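Local coordinates for alpha-catenin-like protein hmp-1 (Caenorhabditis elegans, PDB 5H5M) that links the cadherin-catenin complex of adherens junctions to actin filaments, and is needed for cell migration and cell shape changes during embryonic body enclosure and elongation, at residues D238-V249 / V362-L373; L288-D299 / V310-K318. All coordinates share one frame; numbering follows the deposited sequence.

Overall arrangement
Contacts 1 and 2 are two sides of one antiparallel four-helix bundle in the M domain of this alpha-catenin, a member of the vinculin family. Contact 1 pairs helix 237-260 with helix 345-374, the first and last of the four; contact 2 pairs the two between them, helix 276-300 and helix 305-339, and so is nested along the chain inside the loop that contact 1 closes. Their centres lie about 11 Å apart, and the two pairs pack directly on each other, Ser244 through its CB on Val290, Ala365 on Leu317 and Leu373 on Met298. Joining the outermost helices, contact 1 completes the bundle around the hairpin of contact 2.

Contact 1: residues D238-V249 / V362-L373; sequences DDFLAVSEAHIV and VHDAVKDIRHAL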
loop_
_atom_site.group_PDB
_atom_site.type_symbol
_atom_site.label_atom_id
_atom_site.label_comp_id
_atom_site.label_asym_id
_atom_site.label_seq_id
_atom_site.Cartn_x
_atom_site.Cartn_y
_atom_site.Cartn_z
ATOM N N ASP A 238 2.185 -11.235 3.098
ATOM C CA ASP A 238 1.111 -11.772 2.273
ATOM C C ASP A 238 0.132 -10.690 1.828
ATOM O O ASP A 238 -0.301 -10.681 0.674
ATOM C CB ASP A 238 0.352 -12.873 3.000
ATOM C CG ASP A 238 -0.673 -13.543 2.106
ATOM O OD1 ASP A 238 -1.875 -13.230 2.238
ATOM O OD2 ASP A 238 -0.267 -14.361 1.250
ATOM N N ASP A 239 -0.222 -9.793 2.744
ATOM C CA ASP A 239 -1.054 -8.643 2.400
ATOM C C ASP A 239 -0.415 -7.828 1.280
ATOM O O ASP A 239 -1.081 -7.456 0.307
ATOM C CB ASP A 239 -1.287 -7.748 3.617
ATOM C CG ASP A 239 -2.217 -8.374 4.633
ATOM O OD1 ASP A 239 -2.997 -9.271 4.253
ATOM O OD2 ASP A 239 -2.171 -7.961 5.809
ATOM N N PHE A 240 0.881 -7.564 1.412
ATOM C CA PHE A 240 1.557 -6.735 0.427
ATOM C C PHE A 240 1.569 -7.396 -0.946
ATOM O O PHE A 240 1.341 -6.736 -1.952
ATOM C CB PHE A 240 2.986 -6.411 0.856
ATOM C CG PHE A 240 3.675 -5.453 -0.070
ATOM C CD1 PHE A 240 3.412 -4.094 0.003
ATOM C CD2 PHE A 240 4.561 -5.909 -1.034
ATOM C CE1 PHE A 240 4.030 -3.206 -0.855
ATOM C CE2 PHE A 240 5.185 -5.026 -1.893
ATOM C CZ PHE A 240 4.916 -3.673 -1.806
ATOM N N LEU A 241 1.820 -8.700 -0.981
ATOM C CA LEU A 241 1.877 -9.423 -2.243
ATOM C C LEU A 241 0.491 -9.588 -2.861
ATOM O O LEU A 241 0.343 -9.543 -4.082
ATOM C CB LEU A 241 2.533 -10.790 -2.046
ATOM C CG LEU A 241 3.996 -10.766 -1.596
ATOM C CD1 LEU A 241 4.571 -12.165 -1.609
ATOM C CD2 LEU A 241 4.829 -9.834 -2.469
ATOM N N ALA A 242 -0.522 -9.775 -2.017
ATOM C CA ALA A 242 -1.890 -9.954 -2.496
ATOM C C ALA A 242 -2.430 -8.658 -3.098
ATOM O O ALA A 242 -3.086 -8.671 -4.140
ATOM C CB ALA A 242 -2.796 -10.435 -1.367
ATOM N N VAL A 243 -2.146 -7.542 -2.435
ATOM C CA VAL A 243 -2.551 -6.231 -2.926
ATOM C C VAL A 243 -1.731 -5.834 -4.157
ATOM O O VAL A 243 -2.278 -5.310 -5.128
ATOM C CB VAL A 243 -2.412 -5.153 -1.828
ATOM C CG1 VAL A 243 -2.546 -3.758 -2.414
ATOM C CG2 VAL A 243 -3.446 -5.375 -0.731
ATOM N N SER A 244 -0.427 -6.098 -4.117
ATOM C CA SER A 244 0.445 -5.817 -5.258
ATOM C C SER A 244 -0.054 -6.522 -6.514
ATOM O O SER A 244 -0.132 -5.919 -7.585
ATOM C CB SER A 244 1.886 -6.243 -4.968
ATOM O OG SER A 244 2.498 -5.378 -4.029
ATOM N N GLU A 245 -0.399 -7.796 -6.369
ATOM C CA GLU A 245 -0.907 -8.579 -7.488
ATOM C C GLU A 245 -2.226 -8.008 -8.005
ATOM O O GLU A 245 -2.432 -7.897 -9.210
ATOM C CB GLU A 245 -1.084 -10.040 -7.072
ATOM C CG GLU A 245 -1.592 -10.950 -8.168
ATOM C CD GLU A 245 -1.810 -12.371 -7.681
ATOM O OE1 GLU A 245 -0.995 -12.855 -6.866
ATOM O OE2 GLU A 245 -2.801 -13.000 -8.109
ATOM N N ALA A 246 -3.112 -7.638 -7.086
ATOM C CA ALA A 246 -4.401 -7.073 -7.456
ATOM C C ALA A 246 -4.236 -5.707 -8.122
ATOM O O ALA A 246 -4.980 -5.359 -9.034
ATOM C CB ALA A 246 -5.304 -6.961 -6.230
ATOM N N HIS A 247 -3.258 -4.937 -7.658
ATOM C CA HIS A 247 -3.033 -3.600 -8.193
ATOM C C HIS A 247 -2.412 -3.651 -9.589
ATOM O O HIS A 247 -2.696 -2.799 -10.430
ATOM C CB HIS A 247 -2.152 -2.787 -7.242
ATOM C CG HIS A 247 -2.888 -2.238 -6.058
ATOM N ND1 HIS A 247 -2.327 -1.336 -5.184
ATOM C CD2 HIS A 247 -4.150 -2.463 -5.614
ATOM C CE1 HIS A 247 -3.211 -1.024 -4.248
ATOM N NE2 HIS A 247 -4.321 -1.697 -4.486
ATOM N N ILE A 248 -1.565 -4.648 -9.830
ATOM C CA ILE A 248 -0.981 -4.863 -11.151
ATOM C C ILE A 248 -2.081 -5.150 -12.176
ATOM O O ILE A 248 -2.014 -4.696 -13.321
ATOM C CB ILE A 248 0.047 -6.019 -11.129
ATOM C CG1 ILE A 248 1.321 -5.580 -10.404
ATOM C CG2 ILE A 248 0.397 -6.465 -12.534
ATOM C CD1 ILE A 248 2.318 -6.694 -10.188
ATOM N N VAL A 249 -3.102 -5.888 -11.751
ATOM C CA VAL A 249 -4.270 -6.146 -12.588
ATOM C C VAL A 249 -5.031 -4.851 -12.877
ATOM O O VAL A 249 -5.401 -4.586 -14.022
ATOM C CB VAL A 249 -5.218 -7.170 -11.930
ATOM C CG1 VAL A 249 -6.560 -7.225 -12.665
ATOM C CG2 VAL A 249 -4.563 -8.543 -11.883
ATOM N N VAL A 362 4.814 -9.843 -16.130
ATOM C CA VAL A 362 5.010 -9.387 -14.761
ATOM C C VAL A 362 4.098 -10.125 -13.783
ATOM O O VAL A 362 4.538 -10.581 -12.728
ATOM C CB VAL A 362 4.759 -7.867 -14.644
ATOM C CG1 VAL A 362 4.825 -7.419 -13.192
ATOM C CG2 VAL A 362 5.759 -7.092 -15.494
ATOM N N HIS A 363 2.828 -10.248 -14.154
ATOM C CA HIS A 363 1.796 -10.797 -13.277
ATOM C C HIS A 363 2.025 -12.273 -12.929
ATOM O O HIS A 363 1.945 -12.655 -11.759
ATOM C CB HIS A 363 0.420 -10.616 -13.929
ATOM C CG HIS A 363 -0.729 -10.900 -13.014
ATOM N ND1 HIS A 363 -1.635 -11.912 -13.248
ATOM C CD2 HIS A 363 -1.124 -10.303 -11.864
ATOM C CE1 HIS A 363 -2.537 -11.927 -12.284
ATOM N NE2 HIS A 363 -2.249 -10.960 -11.431
ATOM N N ASP A 364 2.302 -13.094 -13.940
ATOM C CA ASP A 364 2.609 -14.510 -13.726
ATOM C C ASP A 364 3.827 -14.682 -12.828
ATOM O O ASP A 364 3.854 -15.556 -11.955
ATOM C CB ASP A 364 2.862 -15.229 -15.054
ATOM C CG ASP A 364 1.582 -15.634 -15.763
ATOM O OD1 ASP A 364 0.511 -15.640 -15.122
ATOM O OD2 ASP A 364 1.653 -15.962 -16.964
ATOM N N ALA A 365 4.840 -13.851 -13.059
ATOM C CA ALA A 365 6.076 -13.922 -12.294
ATOM C C ALA A 365 5.820 -13.597 -10.824
ATOM O O ALA A 365 6.436 -14.183 -9.936
ATOM C CB ALA A 365 7.117 -12.985 -12.879
ATOM N N VAL A 366 4.903 -12.667 -10.573
ATOM C CA VAL A 366 4.515 -12.340 -9.207
ATOM C C VAL A 366 3.816 -13.530 -8.557
ATOM O O VAL A 366 4.073 -13.846 -7.395
ATOM C CB VAL A 366 3.602 -11.095 -9.160
ATOM C CG1 VAL A 366 2.964 -10.942 -7.788
ATOM C CG2 VAL A 366 4.403 -9.848 -9.507
ATOM N N LYS A 367 2.957 -14.205 -9.316
ATOM C CA LYS A 367 2.255 -15.382 -8.808
ATOM C C LYS A 367 3.218 -16.536 -8.521
ATOM O O LYS A 367 3.001 -17.313 -7.592
ATOM C CB LYS A 367 1.173 -15.839 -9.792
ATOM C CG LYS A 367 0.007 -14.870 -9.927
ATOM C CD LYS A 367 -1.136 -15.482 -10.723
ATOM C CE LYS A 367 -0.736 -15.711 -12.168
ATOM N NZ LYS A 367 -1.865 -16.234 -12.988
ATOM N N ASP A 368 4.274 -16.644 -9.323
ATOM C CA ASP A 368 5.288 -17.676 -9.121
ATOM C C ASP A 368 6.053 -17.432 -7.827
ATOM O O ASP A 368 6.383 -18.370 -7.102
ATOM C CB ASP A 368 6.261 -17.724 -10.305
ATOM C CG ASP A 368 5.611 -18.239 -11.578
ATOM O OD1 ASP A 368 4.533 -18.865 -11.493
ATOM O OD2 ASP A 368 6.186 -18.023 -12.666
ATOM N N ILE A 369 6.331 -16.163 -7.546
ATOM C CA ILE A 369 7.010 -15.777 -6.318
ATOM C C ILE A 369 6.167 -16.163 -5.106
ATOM O O ILE A 369 6.666 -16.765 -4.157
ATOM C CB ILE A 369 7.304 -14.268 -6.294
ATOM C CG1 ILE A 369 8.340 -13.916 -7.364
ATOM C CG2 ILE A 369 7.795 -13.837 -4.925
ATOM C CD1 ILE A 369 8.524 -12.425 -7.575
ATOM N N ARG A 370 4.882 -15.832 -5.159
ATOM C CA ARG A 370 3.961 -16.162 -4.076
ATOM C C ARG A 370 3.823 -17.670 -3.914
ATOM O O ARG A 370 3.674 -18.175 -2.800
ATOM C CB ARG A 370 2.590 -15.527 -4.325
ATOM C CG ARG A 370 2.639 -14.004 -4.465
ATOM C CD ARG A 370 1.246 -13.406 -4.523
ATOM N NE ARG A 370 0.530 -13.598 -3.267
ATOM C CZ ARG A 370 -0.780 -13.439 -3.118
ATOM N NH1 ARG A 370 -1.529 -13.087 -4.156
ATOM N NH2 ARG A 370 -1.342 -13.637 -1.931
ATOM N N HIS A 371 3.884 -18.387 -5.030
ATOM C CA HIS A 371 3.774 -19.837 -5.012
ATOM C C HIS A 371 5.009 -20.470 -4.366
ATOM O O HIS A 371 4.894 -21.382 -3.540
ATOM C CB HIS A 371 3.576 -20.373 -6.430
ATOM C CG HIS A 371 3.394 -21.857 -6.493
ATOM N ND1 HIS A 371 2.448 -22.523 -5.747
ATOM C CD2 HIS A 371 4.044 -22.804 -7.211
ATOM C CE1 HIS A 371 2.519 -23.818 -6.003
ATOM N NE2 HIS A 371 3.479 -24.014 -6.888
ATOM N N ALA A 372 6.186 -19.977 -4.743
ATOM C CA ALA A 372 7.443 -20.465 -4.183
ATOM C C ALA A 372 7.510 -20.264 -2.669
ATOM O O ALA A 372 8.081 -21.085 -1.955
ATOM C CB ALA A 372 8.625 -19.777 -4.859
ATOM N N LEU A 373 6.922 -19.174 -2.187
ATOM C CA LEU A 373 6.915 -18.867 -0.758
ATOM C C LEU A 373 6.079 -19.867 0.038
ATOM O O LEU A 373 6.258 -20.013 1.248
ATOM C CB LEU A 373 6.397 -17.447 -0.524
ATOM C CG LEU A 373 7.348 -16.311 -0.911
ATOM C CD1 LEU A 373 6.582 -15.018 -1.088
ATOM C CD2 LEU A 373 8.434 -16.145 0.137
HETATM O O HOH W 1 1.805 -14.331 -0.923
HETATM O O HOH W 2 -3.590 -14.125 -0.131
#
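Arg370 reaches across to helix 237-260 and ties two acidic residues into one salt-bridge network. Its NH1 gives a hydrogen bond to Glu245 OE1 at 2.8 Å; the oxygen lies close to the guanidinium plane, yet it is met from above its own carboxylate plane, the two planes being turned 65° apart. The other terminal nitrogen, Arg370 NH2, makes a weak, long bond of 3.4 Å to Asp238 OD2. Two waters reinforce that end, one joining Arg370 NE to Asp238 OD2, the other joining NH2, weakly, to Asp238 OD1. The chain bends at chi3 (65°), and past that bend the guanidinium lies with one face over the backbone of Leu241 and Ala242 and its edge to the two carboxylates. A methionine in its place would probably leave Glu245 without its charge partner and Asp238 without its direct and water-borne links.

The helices run antiparallel, 10.2 Å apart at closest approach, as first and last members of a four-helix bundle of the vinculin/alpha-catenin family. Knobs-into-holes packing is met both ways: Glu245 sits among His363, Val366, Lys367 and Arg370, while Arg370 fills the hole formed by Asp238, Leu241, Ala242 and Glu245.

Van der Waals contacts do the rest. The His363 imidazole stands nearly perpendicular to the Glu245 carboxylate, with its NE2 3.3 Å from Glu245 CG and 3.4 Å from Val249 CG2. On the core side Ile248 CD1 meets Val366 CG2 at 3.8 Å and also touches Val362, while Leu241 and Leu373 come tip to tip, CD1 to CD1, at 3.5 Å.

Contact 2: residues L288-D299 / V310-K318; sequences LRVCDVVDAEMD and VKQAVRILK
Val314 points toward helix 276-300 and divides its two methyls between neighbouring partners. CG1, anti to the backbone N (chi1 170°), lies against Cys291 CB and the carboxylate of Asp295, while Val314 CG2 turns to Val294 CG1 at 3.7 Å. That same methyl, Val294 CG1, also touches Val310 CG1, 3.6 Å away, the two valines crossing at about a right angle. Met298 crosses Val310 at about a right angle too: its chain, folded at chi2 and chi3, lays both CG and SD on Val310 CG1. Towards the other end of the contact, the Cys291 sulfur sits between two residues of the opposite helix, with SG 3.6 Å from Leu317 CD2 and equally near Lys318 CB.

The close fit belongs to an antiparallel helical hairpin, whose axes approach to 9.5 Å at a crossing angle of -159°; it forms the middle two helices of a four-helix bundle in the vinculin-family M domain. The inner edge of the hairpin is covered by the bundle's other helices: Leu241 packs on Val290, Ile369 on Leu317, and Leu373 on Val310.

Charged chains run along the other edge. Lys311 passes the Asp295 carboxylate at about a right angle, its CD 3.4 Å from Asp295 OD2, and carries NZ on to Asp299. There Lys311 NZ bonds to Asp299 OD1 at 2.8 Å, on the syn lone pair of that oxygen, in a salt bridge. Lys318 instead stretches out alongside Cys291; its NZ stops 4.1 Å from Asp292 OD1, and a water spans the two by accepting from the ammonium and donating to the carboxylate.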
loop_
_atom_site.group_PDB
_atom_site.type_symbol
_atom_site.label_atom_id
_atom_site.label_comp_id
_atom_site.label_asym_id
_atom_site.label_seq_id
_atom_site.Cartn_x
_atom_site.Cartn_y
_atom_site.Cartn_z
ATOM N N LEU A 288 8.999 -4.036 -8.864
ATOM C CA LEU A 288 10.315 -3.883 -8.259
ATOM C C LEU A 288 10.213 -3.813 -6.735
ATOM O O LEU A 288 11.106 -4.280 -6.021
ATOM C CB LEU A 288 11.021 -2.644 -8.814
ATOM C CG LEU A 288 11.548 -2.805 -10.245
ATOM C CD1 LEU A 288 12.213 -1.527 -10.751
ATOM C CD2 LEU A 288 12.511 -3.982 -10.326
ATOM N N ARG A 289 9.124 -3.233 -6.237
ATOM C CA ARG A 289 8.864 -3.218 -4.800
ATOM C C ARG A 289 8.663 -4.640 -4.276
ATOM O O ARG A 289 9.156 -4.990 -3.205
ATOM C CB ARG A 289 7.644 -2.350 -4.482
ATOM C CG ARG A 289 7.949 -0.865 -4.421
ATOM C CD ARG A 289 8.647 -0.509 -3.109
ATOM N NE ARG A 289 7.711 -0.535 -1.986
ATOM C CZ ARG A 289 8.026 -0.910 -0.750
ATOM N NH1 ARG A 289 9.259 -1.304 -0.457
ATOM N NH2 ARG A 289 7.098 -0.900 0.196
ATOM N N VAL A 290 7.944 -5.453 -5.045
ATOM C CA VAL A 290 7.751 -6.863 -4.720
ATOM C C VAL A 290 9.098 -7.583 -4.622
ATOM O O VAL A 290 9.327 -8.368 -3.704
ATOM C CB VAL A 290 6.858 -7.567 -5.770
ATOM C CG1 VAL A 290 6.983 -9.089 -5.672
ATOM C CG2 VAL A 290 5.414 -7.133 -5.612
ATOM N N CYS A 291 9.994 -7.298 -5.562
ATOM C CA CYS A 291 11.337 -7.875 -5.533
ATOM C C CYS A 291 12.101 -7.468 -4.276
ATOM O O CYS A 291 12.710 -8.311 -3.614
ATOM C CB CYS A 291 12.131 -7.467 -6.778
ATOM S SG CYS A 291 11.501 -8.164 -8.328
ATOM N N ASP A 292 12.069 -6.177 -3.953
ATOM C CA ASP A 292 12.764 -5.658 -2.771
ATOM C C ASP A 292 12.284 -6.316 -1.483
ATOM O O ASP A 292 13.086 -6.752 -0.655
ATOM C CB ASP A 292 12.577 -4.145 -2.654
ATOM C CG ASP A 292 13.359 -3.376 -3.695
ATOM O OD1 ASP A 292 14.318 -3.944 -4.259
ATOM O OD2 ASP A 292 13.017 -2.200 -3.944
ATOM N N VAL A 293 10.968 -6.384 -1.327
ATOM C CA VAL A 293 10.347 -6.841 -0.090
ATOM C C VAL A 293 10.526 -8.344 0.122
ATOM O O VAL A 293 10.726 -8.799 1.248
ATOM C CB VAL A 293 8.845 -6.472 -0.075
ATOM C CG1 VAL A 293 8.127 -7.136 1.079
ATOM C CG2 VAL A 293 8.678 -4.960 0.004
ATOM N N VAL A 294 10.476 -9.115 -0.956
ATOM C CA VAL A 294 10.620 -10.562 -0.839
ATOM C C VAL A 294 12.088 -10.950 -0.654
ATOM O O VAL A 294 12.402 -11.842 0.138
ATOM C CB VAL A 294 10.032 -11.296 -2.061
ATOM C CG1 VAL A 294 10.222 -12.785 -1.918
ATOM C CG2 VAL A 294 8.552 -10.978 -2.209
ATOM N N ASP A 295 12.979 -10.273 -1.372
ATOM C CA ASP A 295 14.417 -10.489 -1.215
ATOM C C ASP A 295 14.876 -10.217 0.218
ATOM O O ASP A 295 15.638 -10.997 0.796
ATOM C CB ASP A 295 15.209 -9.608 -2.188
ATOM C CG ASP A 295 15.501 -10.308 -3.504
ATOM O OD1 ASP A 295 16.195 -9.712 -4.356
ATOM O OD2 ASP A 295 15.047 -11.456 -3.683
ATOM N N ALA A 296 14.411 -9.108 0.784
ATOM C CA ALA A 296 14.754 -8.758 2.159
ATOM C C ALA A 296 14.219 -9.800 3.139
ATOM O O ALA A 296 14.910 -10.184 4.080
ATOM C CB ALA A 296 14.217 -7.374 2.506
ATOM N N GLU A 297 12.994 -10.262 2.904
ATOM C CA GLU A 297 12.367 -11.271 3.758
ATOM C C GLU A 297 13.174 -12.567 3.800
ATOM O O GLU A 297 13.307 -13.191 4.849
ATOM C CB GLU A 297 10.943 -11.561 3.279
ATOM C CG GLU A 297 10.159 -12.503 4.179
ATOM C CD GLU A 297 9.403 -11.780 5.281
ATOM O OE1 GLU A 297 9.533 -10.540 5.383
ATOM O OE2 GLU A 297 8.670 -12.453 6.038
ATOM N N MET A 298 13.715 -12.961 2.652
ATOM C CA MET A 298 14.505 -14.183 2.551
ATOM C C MET A 298 15.901 -14.034 3.157
ATOM O O MET A 298 16.409 -14.964 3.784
ATOM C CB MET A 298 14.616 -14.618 1.086
ATOM C CG MET A 298 13.281 -14.978 0.423
ATOM S SD MET A 298 12.412 -16.383 1.166
ATOM C CE MET A 298 11.310 -15.559 2.315
ATOM N N ASP A 299 16.519 -12.870 2.968
ATOM C CA ASP A 299 17.864 -12.621 3.488
ATOM C C ASP A 299 17.908 -12.641 5.014
ATOM O O ASP A 299 18.940 -12.949 5.609
ATOM C CB ASP A 299 18.403 -11.281 2.975
ATOM C CG ASP A 299 18.805 -11.336 1.512
ATOM O OD1 ASP A 299 19.046 -12.451 1.001
ATOM O OD2 ASP A 299 18.883 -10.265 0.873
ATOM N N VAL A 310 13.121 -19.185 -3.745
ATOM C CA VAL A 310 12.308 -17.975 -3.767
ATOM C C VAL A 310 13.072 -16.806 -4.392
ATOM O O VAL A 310 12.528 -16.075 -5.217
ATOM C CB VAL A 310 11.842 -17.594 -2.346
ATOM C CG1 VAL A 310 11.220 -16.212 -2.339
ATOM C CG2 VAL A 310 10.859 -18.631 -1.815
ATOM N N LYS A 311 14.335 -16.639 -4.007
ATOM C CA LYS A 311 15.172 -15.582 -4.573
ATOM C C LYS A 311 15.368 -15.785 -6.074
ATOM O O LYS A 311 15.491 -14.819 -6.829
ATOM C CB LYS A 311 16.529 -15.523 -3.865
ATOM C CG LYS A 311 16.441 -15.125 -2.395
ATOM C CD LYS A 311 17.064 -13.767 -2.121
ATOM C CE LYS A 311 18.573 -13.811 -2.255
ATOM N NZ LYS A 311 19.203 -12.538 -1.811
ATOM N N GLN A 312 15.389 -17.044 -6.500
ATOM C CA GLN A 312 15.496 -17.371 -7.916
ATOM C C GLN A 312 14.266 -16.886 -8.685
ATOM O O GLN A 312 14.384 -16.312 -9.770
ATOM C CB GLN A 312 15.674 -18.877 -8.106
ATOM C CG GLN A 312 15.825 -19.299 -9.556
ATOM C CD GLN A 312 17.067 -18.717 -10.200
ATOM O OE1 GLN A 312 18.179 -18.889 -9.698
ATOM N NE2 GLN A 312 16.884 -18.020 -11.317
ATOM N N ALA A 313 13.088 -17.119 -8.117
ATOM C CA ALA A 313 11.845 -16.672 -8.730
ATOM C C ALA A 313 11.799 -15.147 -8.795
ATOM O O ALA A 313 11.333 -14.569 -9.781
ATOM C CB ALA A 313 10.648 -17.213 -7.962
ATOM N N VAL A 314 12.293 -14.505 -7.740
ATOM C CA VAL A 314 12.373 -13.048 -7.689
ATOM C C VAL A 314 13.329 -12.512 -8.752
ATOM O O VAL A 314 13.042 -11.516 -9.419
ATOM C CB VAL A 314 12.831 -12.562 -6.301
ATOM C CG1 VAL A 314 13.155 -11.075 -6.330
ATOM C CG2 VAL A 314 11.764 -12.868 -5.257
ATOM N N ARG A 315 14.459 -13.192 -8.908
ATOM C CA ARG A 315 15.470 -12.802 -9.883
ATOM C C ARG A 315 14.920 -12.820 -11.311
ATOM O O ARG A 315 15.339 -12.029 -12.157
ATOM C CB ARG A 315 16.690 -13.721 -9.775
ATOM C CG ARG A 315 17.822 -13.355 -10.715
ATOM C CD ARG A 315 19.056 -14.208 -10.473
ATOM N NE ARG A 315 20.133 -13.860 -11.394
ATOM C CZ ARG A 315 21.000 -12.873 -11.192
ATOM N NH1 ARG A 315 20.919 -12.130 -10.094
ATOM N NH2 ARG A 315 21.947 -12.627 -12.087
ATOM N N ILE A 316 13.979 -13.722 -11.571
ATOM C CA ILE A 316 13.346 -13.819 -12.880
ATOM C C ILE A 316 12.505 -12.580 -13.174
ATOM O O ILE A 316 12.584 -12.001 -14.259
ATOM C CB ILE A 316 12.464 -15.078 -12.980
ATOM C CG1 ILE A 316 13.335 -16.336 -12.930
ATOM C CG2 ILE A 316 11.630 -15.057 -14.257
ATOM C CD1 ILE A 316 12.559 -17.624 -13.083
ATOM N N LEU A 317 11.700 -12.174 -12.198
ATOM C CA LEU A 317 10.911 -10.956 -12.314
ATOM C C LEU A 317 11.812 -9.742 -12.512
ATOM O O LEU A 317 11.636 -8.977 -13.459
ATOM C CB LEU A 317 10.038 -10.760 -11.073
ATOM C CG LEU A 317 9.176 -9.495 -11.060
ATOM C CD1 LEU A 317 8.202 -9.497 -12.230
ATOM C CD2 LEU A 317 8.434 -9.350 -9.731
ATOM N N LYS A 318 12.788 -9.587 -11.624
ATOM C CA LYS A 318 13.631 -8.398 -11.602
ATOM C C LYS A 318 14.571 -8.266 -12.800
ATOM O O LYS A 318 14.674 -7.190 -13.385
ATOM C CB LYS A 318 14.457 -8.364 -10.313
ATOM C CG LYS A 318 15.371 -7.152 -10.213
ATOM C CD LYS A 318 15.719 -6.829 -8.773
ATOM C CE LYS A 318 16.487 -5.519 -8.675
ATOM N NZ LYS A 318 16.801 -5.172 -7.261
HETATM O O HOH W 3 14.328 -3.382 -7.236
HETATM O O HOH W 4 16.495 -12.223 -6.010
#